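Local coordinates for protein phosphonopyruvate hydrolase (PDB 2HJP) that hydrolyses phosphonopyruvate to pyruvate and phosphate, cleaving its carbon-phosphorus bond with the help of a divalent metal cation such as magnesium, cobalt or manganese, at residues Gly14-Leu26 / Phe36-Ser49. Sequence-based numbering, arbitrary orientation.
Sequences GRLFTAMAAHNPL and FGGIWGSGFELSAS. With NA (sodium ion), chain D; PPR (phosphonopyruvate), chain G.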
ATOM      1  N   GLY A  14     -31.665  18.084  13.064  1.00 32.04           N
ATOM      2  CA  GLY A  14     -31.686  19.521  13.253  1.00 31.66           C
ATOM      3  C   GLY A  14     -30.551  20.063  14.147  1.00 29.32           C
ATOM      4  O   GLY A  14     -30.307  21.271  14.171  1.00 28.64           O
ATOM      5  N   ARG A  15     -29.880  19.203  14.910  1.00 28.76           N
ATOM      6  CA  ARG A  15     -28.734  19.632  15.737  1.00 29.33           C
ATOM      7  C   ARG A  15     -27.603  20.010  14.767  1.00 27.25           C
ATOM      8  O   ARG A  15     -27.550  19.519  13.658  1.00 26.72           O
ATOM      9  CB  ARG A  15     -28.194  18.470  16.597  1.00 33.58           C
ATOM     10  CG  ARG A  15     -29.121  17.897  17.680  1.00 38.24           C
ATOM     11  CD  ARG A  15     -28.435  16.689  18.344  1.00 44.69           C
ATOM     12  NE  ARG A  15     -28.332  15.573  17.384  1.00 49.39           N
ATOM     13  CZ  ARG A  15     -27.417  14.590  17.384  1.00 51.40           C
ATOM     14  NH1 ARG A  15     -27.480  13.665  16.431  1.00 52.10           N
ATOM     15  NH2 ARG A  15     -26.449  14.505  18.314  1.00 52.92           N
ATOM     16  N   LEU A  16     -26.711  20.888  15.172  1.00 25.12           N
ATOM     17  CA  LEU A  16     -25.561  21.258  14.336  1.00 24.07           C
ATOM     18  C   LEU A  16     -24.452  20.237  14.649  1.00 21.89           C
ATOM     19  O   LEU A  16     -24.028  20.101  15.826  1.00 22.40           O
ATOM     20  CB  LEU A  16     -25.069  22.648  14.717  1.00 25.20           C
ATOM     21  CG  LEU A  16     -23.808  23.193  14.065  1.00 25.84           C
ATOM     22  CD1 LEU A  16     -23.905  23.048  12.554  1.00 25.77           C
ATOM     23  CD2 LEU A  16     -23.670  24.702  14.496  1.00 25.03           C
ATOM     24  N   PHE A  17     -23.943  19.575  13.612  1.00 19.36           N
ATOM     25  CA  PHE A  17     -22.910  18.522  13.735  1.00 17.63           C
ATOM     26  C   PHE A  17     -21.517  19.120  13.441  1.00 17.52           C
ATOM     27  O   PHE A  17     -21.333  19.839  12.413  1.00 19.17           O
ATOM     28  CB  PHE A  17     -23.223  17.445  12.702  1.00 18.64           C
ATOM     29  CG  PHE A  17     -22.343  16.246  12.743  1.00 17.25           C
ATOM     30  CD1 PHE A  17     -22.595  15.226  13.638  1.00 17.63           C
ATOM     31  CD2 PHE A  17     -21.282  16.130  11.852  1.00 19.57           C
ATOM     32  CE1 PHE A  17     -21.803  14.069  13.675  1.00 18.56           C
ATOM     33  CE2 PHE A  17     -20.467  14.999  11.841  1.00 19.07           C
ATOM     34  CZ  PHE A  17     -20.727  13.937  12.772  1.00 19.70           C
ATOM     35  N   THR A  18     -20.555  18.865  14.323  1.00 16.30           N
ATOM     36  CA  THR A  18     -19.203  19.383  14.107  1.00 15.70           C
ATOM     37  C   THR A  18     -18.246  18.264  13.703  1.00 16.04           C
ATOM     38  O   THR A  18     -18.307  17.135  14.235  1.00 14.45           O
ATOM     39  CB  THR A  18     -18.639  20.058  15.373  1.00 12.95           C
ATOM     40  OG1 THR A  18     -18.534  19.087  16.400  1.00 19.21           O
ATOM     41  CG2 THR A  18     -19.601  21.156  15.876  1.00 17.18           C
ATOM     42  N   ALA A  19     -17.404  18.570  12.738  1.00 15.80           N
ATOM     43  CA  ALA A  19     -16.432  17.558  12.302  1.00 17.56           C
ATOM     44  C   ALA A  19     -15.063  18.291  12.249  1.00 16.60           C
ATOM     45  O   ALA A  19     -14.958  19.385  11.707  1.00 18.53           O
ATOM     46  CB  ALA A  19     -16.769  17.024  10.893  1.00 16.76           C
ATOM     47  N   MET A  20     -14.049  17.649  12.786  1.00 16.81           N
ATOM     48  CA  MET A  20     -12.654  18.192  12.830  1.00 15.99           C
ATOM     49  C   MET A  20     -11.686  17.413  11.930  1.00 16.77           C
ATOM     50  O   MET A  20     -11.668  16.143  11.867  1.00 16.90           O
ATOM     51  CB  MET A  20     -12.128  18.120  14.279  1.00 14.36           C
ATOM     52  CG  MET A  20     -10.619  18.484  14.455  1.00 16.67           C
ATOM     53  SD  MET A  20     -10.254  20.126  13.796  1.00 16.89           S
ATOM     54  CE  MET A  20     -10.999  21.192  15.099  1.00 16.52           C
ATOM     55  N   ALA A  21     -10.859  18.186  11.250  1.00 16.39           N
ATOM     56  CA  ALA A  21      -9.846  17.609  10.401  1.00 13.76           C
ATOM     57  C   ALA A  21      -8.885  16.686  11.189  1.00 14.50           C
ATOM     58  O   ALA A  21      -8.583  16.922  12.374  1.00 15.27           O
ATOM     59  CB  ALA A  21      -9.011  18.758   9.783  1.00 12.12           C
ATOM     60  N   ALA A  22      -8.376  15.659  10.512  1.00 14.55           N
ATOM     61  CA  ALA A  22      -7.389  14.787  11.091  1.00 14.02           C
ATOM     62  C   ALA A  22      -6.489  14.298   9.966  1.00 14.59           C
ATOM     63  O   ALA A  22      -6.992  13.957   8.894  1.00 14.13           O
ATOM     64  CB  ALA A  22      -8.016  13.568  11.811  1.00 12.97           C
ATOM     65  N   HIS A  23      -5.171  14.281  10.200  1.00 15.36           N
ATOM     66  CA  HIS A  23      -4.221  13.779   9.169  1.00 15.94           C
ATOM     67  C   HIS A  23      -3.693  12.359   9.539  1.00 16.57           C
ATOM     68  O   HIS A  23      -2.885  11.750   8.800  1.00 18.15           O
ATOM     69  CB  HIS A  23      -3.063  14.787   8.938  1.00 13.81           C
ATOM     70  CG  HIS A  23      -2.446  15.324  10.195  1.00 14.85           C
ATOM     71  ND1 HIS A  23      -2.982  16.396  10.902  1.00 16.62           N
ATOM     72  CD2 HIS A  23      -1.311  14.980  10.842  1.00 14.53           C
ATOM     73  CE1 HIS A  23      -2.192  16.676  11.929  1.00 15.39           C
ATOM     74  NE2 HIS A  23      -1.178  15.826  11.916  1.00 16.61           N
ATOM     75  N   ASN A  24      -4.087  11.842  10.706  1.00 15.69           N
ATOM     76  CA  ASN A  24      -3.734  10.469  11.094  1.00 16.17           C
ATOM     77  C   ASN A  24      -4.719   9.978  12.148  1.00 15.15           C
ATOM     78  O   ASN A  24      -5.513  10.770  12.604  1.00 15.51           O
ATOM     79  CB  ASN A  24      -2.280  10.325  11.578  1.00 13.53           C
ATOM     80  CG  ASN A  24      -1.969  11.190  12.712  1.00 13.06           C
ATOM     81  OD1 ASN A  24      -2.695  11.234  13.640  1.00 14.15           O
ATOM     82  ND2 ASN A  24      -0.827  11.873  12.653  1.00 13.64           N
ATOM     83  N   PRO A  25      -4.725   8.660  12.475  1.00 16.69           N
ATOM     84  CA  PRO A  25      -5.665   8.103  13.482  1.00 17.72           C
ATOM     85  C   PRO A  25      -5.486   8.697  14.905  1.00 18.30           C
ATOM     86  O   PRO A  25      -6.455   8.831  15.652  1.00 16.01           O
ATOM     87  CB  PRO A  25      -5.355   6.612  13.464  1.00 17.29           C
ATOM     88  CG  PRO A  25      -4.989   6.363  11.988  1.00 15.62           C
ATOM     89  CD  PRO A  25      -4.073   7.567  11.731  1.00 16.89           C
ATOM     90  N   LEU A  26      -4.244   9.028  15.274  1.00 17.95           N
ATOM     91  CA  LEU A  26      -4.027   9.588  16.598  1.00 16.87           C
ATOM     92  C   LEU A  26      -4.776  10.946  16.719  1.00 16.24           C
ATOM     93  O   LEU A  26      -5.472  11.202  17.693  1.00 15.23           O
ATOM     94  CB  LEU A  26      -2.500   9.734  16.925  1.00 16.21           C
ATOM     95  CG  LEU A  26      -2.090  10.399  18.264  1.00 15.36           C
ATOM     96  CD1 LEU A  26      -2.620   9.609  19.412  1.00 15.37           C
ATOM     97  CD2 LEU A  26      -0.575  10.536  18.415  1.00 14.88           C
ATOM     98  N   PHE A  36     -15.751  16.339  19.353  1.00 17.28           N
ATOM     99  CA  PHE A  36     -16.348  16.710  18.070  1.00 15.23           C
ATOM    100  C   PHE A  36     -17.279  15.587  17.641  1.00 17.17           C
ATOM    101  O   PHE A  36     -17.118  14.438  18.050  1.00 17.90           O
ATOM    102  CB  PHE A  36     -15.261  16.973  17.001  1.00 18.16           C
ATOM    103  CG  PHE A  36     -14.520  18.234  17.229  1.00 16.22           C
ATOM    104  CD1 PHE A  36     -15.082  19.461  16.843  1.00 15.64           C
ATOM    105  CD2 PHE A  36     -13.294  18.208  17.888  1.00 19.06           C
ATOM    106  CE1 PHE A  36     -14.440  20.648  17.093  1.00 18.62           C
ATOM    107  CE2 PHE A  36     -12.607  19.410  18.170  1.00 20.31           C
ATOM    108  CZ  PHE A  36     -13.185  20.654  17.762  1.00 15.96           C
ATOM    109  N   GLY A  37     -18.262  15.937  16.817  1.00 17.24           N
ATOM    110  CA  GLY A  37     -19.256  15.008  16.316  1.00 16.41           C
ATOM    111  C   GLY A  37     -18.692  14.000  15.328  1.00 16.23           C
ATOM    112  O   GLY A  37     -19.084  12.835  15.332  1.00 15.41           O
ATOM    113  N   GLY A  38     -17.788  14.447  14.467  1.00 14.97           N
ATOM    114  CA  GLY A  38     -17.224  13.517  13.512  1.00 14.57           C
ATOM    115  C   GLY A  38     -15.810  13.966  13.090  1.00 15.67           C
ATOM    116  O   GLY A  38     -15.328  15.045  13.523  1.00 14.66           O
ATOM    117  N   ILE A  39     -15.155  13.134  12.295  1.00 13.62           N
ATOM    118  CA  ILE A  39     -13.831  13.398  11.777  1.00 14.25           C
ATOM    119  C   ILE A  39     -13.929  13.830  10.298  1.00 13.20           C
ATOM    120  O   ILE A  39     -14.754  13.287   9.551  1.00 13.73           O
ATOM    121  CB  ILE A  39     -12.941  12.098  11.867  1.00 17.37           C
ATOM    122  CG1 ILE A  39     -12.893  11.587  13.324  1.00 16.01           C
ATOM    123  CG2 ILE A  39     -11.527  12.369  11.281  1.00 15.03           C
ATOM    124  CD1 ILE A  39     -12.252  12.528  14.369  1.00 17.95           C
ATOM    125  N   TRP A  40     -13.122  14.824   9.899  1.00 15.16           N
ATOM    126  CA  TRP A  40     -13.070  15.287   8.511  1.00 14.14           C
ATOM    127  C   TRP A  40     -11.745  14.707   7.955  1.00 15.98           C
ATOM    128  O   TRP A  40     -10.634  15.109   8.390  1.00 15.83           O
ATOM    129  CB  TRP A  40     -13.073  16.832   8.484  1.00 14.24           C
ATOM    130  CG  TRP A  40     -12.678  17.488   7.201  1.00 13.93           C
ATOM    131  CD1 TRP A  40     -11.767  18.493   7.050  1.00 14.71           C
ATOM    132  CD2 TRP A  40     -13.223  17.253   5.886  1.00 16.21           C
ATOM    133  NE1 TRP A  40     -11.707  18.902   5.730  1.00 13.23           N
ATOM    134  CE2 TRP A  40     -12.581  18.155   4.999  1.00 15.22           C
ATOM    135  CE3 TRP A  40     -14.192  16.370   5.378  1.00 16.69           C
ATOM    136  CZ2 TRP A  40     -12.880  18.205   3.626  1.00 15.15           C
ATOM    137  CZ3 TRP A  40     -14.500  16.406   4.023  1.00 16.01           C
ATOM    138  CH2 TRP A  40     -13.841  17.319   3.150  1.00 18.28           C
ATOM    139  N   GLY A  41     -11.865  13.772   7.011  1.00 14.10           N
ATOM    140  CA  GLY A  41     -10.684  13.137   6.418  1.00 16.11           C
ATOM    141  C   GLY A  41     -10.182  14.000   5.279  1.00 13.78           C
ATOM    142  O   GLY A  41     -10.217  13.665   4.123  1.00 14.31           O
ATOM    143  N   SER A  42      -9.703  15.153   5.680  1.00 13.41           N
ATOM    144  CA  SER A  42      -9.191  16.215   4.843  1.00 13.38           C
ATOM    145  C   SER A  42      -8.082  15.870   3.815  1.00 14.90           C
ATOM    146  O   SER A  42      -7.050  15.368   4.195  1.00 14.83           O
ATOM    147  CB  SER A  42      -8.624  17.304   5.788  1.00 10.59           C
ATOM    148  OG  SER A  42      -8.039  18.333   4.990  1.00 13.21           O
ATOM    149  N   GLY A  43      -8.297  16.156   2.534  1.00 15.27           N
ATOM    150  CA  GLY A  43      -7.226  15.933   1.548  1.00 16.41           C
ATOM    151  C   GLY A  43      -6.108  16.986   1.725  1.00 16.82           C
ATOM    152  O   GLY A  43      -4.947  16.729   1.481  1.00 17.47           O
ATOM    153  N   PHE A  44      -6.459  18.185   2.194  1.00 17.68           N
ATOM    154  CA  PHE A  44      -5.482  19.234   2.382  1.00 15.39           C
ATOM    155  C   PHE A  44      -4.537  18.800   3.525  1.00 16.18           C
ATOM    156  O   PHE A  44      -3.276  18.877   3.418  1.00 16.88           O
ATOM    157  CB  PHE A  44      -6.204  20.556   2.780  1.00 15.14           C
ATOM    158  CG  PHE A  44      -5.232  21.681   3.091  1.00 16.41           C
ATOM    159  CD1 PHE A  44      -4.652  22.403   2.060  1.00 17.42           C
ATOM    160  CD2 PHE A  44      -4.843  21.934   4.401  1.00 15.42           C
ATOM    161  CE1 PHE A  44      -3.665  23.391   2.347  1.00 17.15           C
ATOM    162  CE2 PHE A  44      -3.892  22.889   4.689  1.00 17.28           C
ATOM    163  CZ  PHE A  44      -3.295  23.628   3.630  1.00 16.50           C
ATOM    164  N   GLU A  45      -5.140  18.362   4.627  1.00 14.91           N
ATOM    165  CA  GLU A  45      -4.322  17.899   5.762  1.00 14.57           C
ATOM    166  C   GLU A  45      -3.448  16.700   5.427  1.00 15.00           C
ATOM    167  O   GLU A  45      -2.275  16.694   5.782  1.00 12.89           O
ATOM    168  CB  GLU A  45      -5.159  17.527   6.960  1.00 15.23           C
ATOM    169  CG  GLU A  45      -5.696  18.775   7.705  1.00 17.98           C
ATOM    170  CD  GLU A  45      -5.493  18.680   9.202  1.00 17.03           C
ATOM    171  OE1 GLU A  45      -5.107  17.568   9.660  1.00 16.20           O
ATOM    172  OE2 GLU A  45      -5.725  19.689   9.904  1.00 14.52           O
ATOM    173  N   LEU A  46      -3.990  15.682   4.744  1.00 14.30           N
ATOM    174  CA  LEU A  46      -3.140  14.538   4.470  1.00 13.11           C
ATOM    175  C   LEU A  46      -2.034  14.942   3.458  1.00 12.90           C
ATOM    176  O   LEU A  46      -0.873  14.576   3.637  1.00 13.69           O
ATOM    177  CB  LEU A  46      -3.979  13.383   3.919  1.00 12.93           C
ATOM    178  CG  LEU A  46      -3.227  12.107   3.718  1.00 14.39           C
ATOM    179  CD1 LEU A  46      -2.644  11.629   5.018  1.00 15.25           C
ATOM    180  CD2 LEU A  46      -4.168  11.089   3.138  1.00 15.75           C
ATOM    181  N   SER A  47      -2.359  15.695   2.410  1.00 12.55           N
ATOM    182  CA  SER A  47      -1.291  16.080   1.481  1.00 13.42           C
ATOM    183  C   SER A  47      -0.283  16.991   2.216  1.00 13.28           C
ATOM    184  O   SER A  47       0.907  16.914   1.990  1.00 14.33           O
ATOM    185  CB  SER A  47      -1.869  16.781   0.203  1.00 14.86           C
ATOM    186  OG  SER A  47      -2.546  17.934   0.661  1.00 17.87           O
ATOM    187  N   ALA A  48      -0.749  17.871   3.095  1.00 14.76           N
ATOM    188  CA  ALA A  48       0.200  18.746   3.800  1.00 13.17           C
ATOM    189  C   ALA A  48       1.142  17.877   4.643  1.00 13.80           C
ATOM    190  O   ALA A  48       2.363  18.137   4.719  1.00 13.22           O
ATOM    191  CB  ALA A  48      -0.558  19.768   4.693  1.00 11.33           C
ATOM    192  N   SER A  49       0.613  16.828   5.267  1.00 13.24           N
ATOM    193  CA  SER A  49       1.455  15.977   6.120  1.00 12.48           C
ATOM    194  C   SER A  49       2.546  15.222   5.308  1.00 13.95           C
ATOM    195  O   SER A  49       3.596  14.863   5.834  1.00 13.21           O
ATOM    196  CB  SER A  49       0.577  15.014   6.933  1.00 14.67           C
ATOM    197  OG  SER A  49       0.084  13.970   6.139  1.00 14.72           O
TER
HETATM  198 NA    NA D 617      -0.366  11.777   7.792  1.00 24.55          NA
HETATM  199  C1  PPR G 291      -9.817  19.935   2.684  1.00 20.18           C
HETATM  200  O1  PPR G 291      -9.744  20.090   3.972  1.00 17.46           O
HETATM  201  O2' PPR G 291      -9.112  19.205   2.040  1.00 17.68           O
HETATM  202  C2  PPR G 291     -10.896  20.745   2.029  1.00 21.75           C
HETATM  203  C3  PPR G 291     -11.366  21.975   2.389  1.00 23.63           C
HETATM  204  O2  PPR G 291     -11.414  20.145   0.957  1.00 18.90           O
HETATM  205  P   PPR G 291     -10.257  23.259   1.635  1.00 26.69           P
HETATM  206  O1P PPR G 291     -10.437  23.061   0.104  1.00 25.43           O
HETATM  207  O2P PPR G 291      -8.825  22.948   2.148  1.00 26.79           O
HETATM  208  O3P PPR G 291     -10.824  24.531   2.059  1.00 26.75           O
HETATM  209  O   HOH W   1      -7.029  13.148   6.042  1.00 15.61           O
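Met20 folds over the ring of Phe36. Its CB sits above one face, off-centre toward the rim, 3.9 Å from the centroid of the Phe36 ring; CG leaves anti to the backbone N (chi1 173°), and bends at chi2 and chi3 carry SD above the same ring at a longer Met-aromatic distance, then bring CE back to 3.5 Å from Phe36 CZ. Thr18 approaches that ring at its edge, OG1 beside CD1. With Phe36 cut back to an alanine, the bent Met20 chain would probably lose its platform and a gap would open beside Thr18. Behind these side chains the backbones pair in parallel: Gly38 N and Trp40 N donate to Thr18 O and Met20 O, while Met20 N and Ala22 N donate to Gly38 O and Trp40 O. Strands 17-21 and 38-41, linked by helix 25-34, form the first beta-alpha-beta unit of the closed eight-stranded TIM barrel, and strand 229-234 flanks 17-21 on its other edge. Beyond the strands, His23 ND1 donates almost in its ring plane, reaching Glu45 OE1 (2.7 Å) on its syn side but 35° out of the carboxylate plane, which is turned 42° from the ring. Glu45 OE2 touches Ala21 CB (3.4 Å) and accepts a hydrogen bond from Ile239 N. A sodium ion joins His23 O (2.7 Å) to Ser49 OG (2.8 Å). At the substrate, Trp40 NE1 donates to phosphonopyruvate O1, which Ser42 OG also hydrogen-bonds, and Phe44 N, near the start of helix 43-49, donates to its O2' (2.8 Å); Ser42 OG also N-caps that helix by accepting from Glu45 N.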